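Teichoic acid D-alanine hydrolase (Staphylococcus aureus, PDB 5ZH8) removes D-alanyl esters from wall and lipoteichoic acids by hydrolysis, influencing cell wall structure, autolysis and the level of methicillin resistance. Local coordinates at residues F347-F351 and L363-G369. Residues are numbered along the deposited sequence; the frame is centred on the assembly and turned at random.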
# COMPACT_ATOMS: atom_id res chain seq x y z
N PHE A 347 -0.13 -4.74 8.49
CA PHE A 347 1.30 -4.93 8.70
C PHE A 347 1.98 -5.74 7.61
O PHE A 347 2.51 -6.83 7.85
CB PHE A 347 1.57 -5.54 10.08
CG PHE A 347 1.23 -4.61 11.21
CD1 PHE A 347 2.15 -3.67 11.66
CD2 PHE A 347 -0.02 -4.65 11.80
CE1 PHE A 347 1.84 -2.81 12.68
CE2 PHE A 347 -0.34 -3.79 12.83
CZ PHE A 347 0.59 -2.86 13.27
N GLY A 348 1.93 -5.19 6.40
CA GLY A 348 2.62 -5.75 5.24
C GLY A 348 2.05 -7.04 4.66
O GLY A 348 2.68 -7.66 3.81
N GLN A 349 0.86 -7.43 5.12
CA GLN A 349 0.23 -8.65 4.63
C GLN A 349 -1.12 -8.30 4.02
O GLN A 349 -1.71 -7.28 4.34
CB GLN A 349 0.07 -9.66 5.77
CG GLN A 349 1.39 -9.94 6.49
CD GLN A 349 1.40 -11.24 7.28
OE1 GLN A 349 0.54 -12.11 7.08
NE2 GLN A 349 2.38 -11.39 8.16
N VAL A 350 -1.57 -9.16 3.11
CA VAL A 350 -2.88 -9.01 2.49
C VAL A 350 -3.53 -10.38 2.44
O VAL A 350 -2.95 -11.33 1.89
CB VAL A 350 -2.80 -8.44 1.06
CG1 VAL A 350 -4.15 -7.88 0.66
CG2 VAL A 350 -1.74 -7.37 0.94
N PHE A 351 -4.73 -10.48 3.00
CA PHE A 351 -5.43 -11.75 3.11
C PHE A 351 -6.80 -11.62 2.46
O PHE A 351 -7.67 -10.91 2.97
CB PHE A 351 -5.55 -12.14 4.59
CG PHE A 351 -5.82 -13.59 4.81
CD1 PHE A 351 -7.12 -14.07 4.78
CD2 PHE A 351 -4.78 -14.47 5.06
CE1 PHE A 351 -7.37 -15.41 4.99
CE2 PHE A 351 -5.03 -15.81 5.26
CZ PHE A 351 -6.32 -16.29 5.23
N LEU A 363 -6.22 -16.33 -0.90
CA LEU A 363 -4.91 -15.91 -1.36
C LEU A 363 -4.27 -15.01 -0.31
O LEU A 363 -4.76 -13.92 -0.03
CB LEU A 363 -5.03 -15.18 -2.70
CG LEU A 363 -3.75 -15.09 -3.54
CD1 LEU A 363 -3.32 -16.48 -4.00
CD2 LEU A 363 -3.92 -14.16 -4.73
N ALA A 364 -3.16 -15.48 0.26
CA ALA A 364 -2.46 -14.77 1.32
C ALA A 364 -1.12 -14.24 0.83
O ALA A 364 -0.31 -14.98 0.29
CB ALA A 364 -2.26 -15.69 2.52
N LEU A 365 -0.89 -12.95 1.03
CA LEU A 365 0.30 -12.29 0.54
C LEU A 365 1.03 -11.61 1.70
O LEU A 365 0.46 -10.75 2.36
CB LEU A 365 -0.13 -11.26 -0.50
CG LEU A 365 0.96 -10.52 -1.26
CD1 LEU A 365 1.72 -11.46 -2.19
CD2 LEU A 365 0.31 -9.38 -2.03
N ASN A 366 2.29 -11.99 1.94
CA ASN A 366 3.08 -11.40 3.03
C ASN A 366 4.18 -10.42 2.58
O ASN A 366 4.93 -9.91 3.40
CB ASN A 366 3.66 -12.49 3.94
CG ASN A 366 4.65 -13.40 3.24
OD1 ASN A 366 4.35 -13.96 2.20
ND2 ASN A 366 5.83 -13.56 3.83
N VAL A 367 4.26 -10.15 1.28
CA VAL A 367 4.98 -8.97 0.78
C VAL A 367 3.91 -8.06 0.18
O VAL A 367 3.22 -8.43 -0.76
CB VAL A 367 6.04 -9.32 -0.27
CG1 VAL A 367 6.79 -8.06 -0.70
CG2 VAL A 367 7.01 -10.36 0.26
N LYS A 368 3.78 -6.86 0.73
CA LYS A 368 2.68 -5.97 0.38
C LYS A 368 2.66 -5.69 -1.11
O LYS A 368 3.70 -5.45 -1.73
CB LYS A 368 2.77 -4.66 1.15
CG LYS A 368 1.52 -3.81 1.06
CD LYS A 368 1.67 -2.58 1.96
CE LYS A 368 0.38 -1.77 2.04
NZ LYS A 368 -0.12 -1.39 0.69
N GLY A 369 1.46 -5.72 -1.68
CA GLY A 369 1.27 -5.48 -3.10
C GLY A 369 -0.18 -5.66 -3.46
O GLY A 369 -1.03 -5.76 -2.59
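V350 and L365 form a hydrogen-bonded antiparallel pair, gripped by two backbone bonds: V350 N to L365 O at 2.7 Å and L365 N to V350 O at 2.8 Å. Each donor lies in the carbonyl plane of its acceptor. L365 O also meets the CA of Q349 at 3.1 Å, a CA-H...O contact beside the stronger N-H. The two aliphatic side chains lie side by side on one face of the sheet, V350 CG2 reaching L365 CD2 at 4.1 Å. V350 holds CG2 anti to its carbonyl carbon, which also places this methyl 3.9 Å from G369 O. A beta-branched residue suits an extended strand, and this apolar pair meets N371 of helix 371-382, packed against the same face.

On the other face, the non-hydrogen-bonded pair F351 and A364 brings the ring atom CD2 within 3.8 Å of A364 CB, the methyl meeting the ring obliquely. Alanine's single methyl is small enough to pack beside the bulky ring, and F123 touches both residues. The contact lies at one end of the hairpin of strands 349-355 and 359-365, in the central antiparallel sheet of the beta-lactamase-type fold.

Beyond the paired strands, G348 adopts a positive phi of 72°, a conformation easiest for glycine, where the chain turns into its strand; its carbonyl oxygen lies 4.0 Å from K368 CB. Q349 lays CG 4.1 Å from N366 CA, while its amide oxygen accepts a bond from L124 N. N366, just past the end of strand 359-365, turns its amide away. Asparagine suits this buried place because one amide both accepts and donates: OD1 accepts from N89, and ND2 donates to the carbonyls of Y108 and K262.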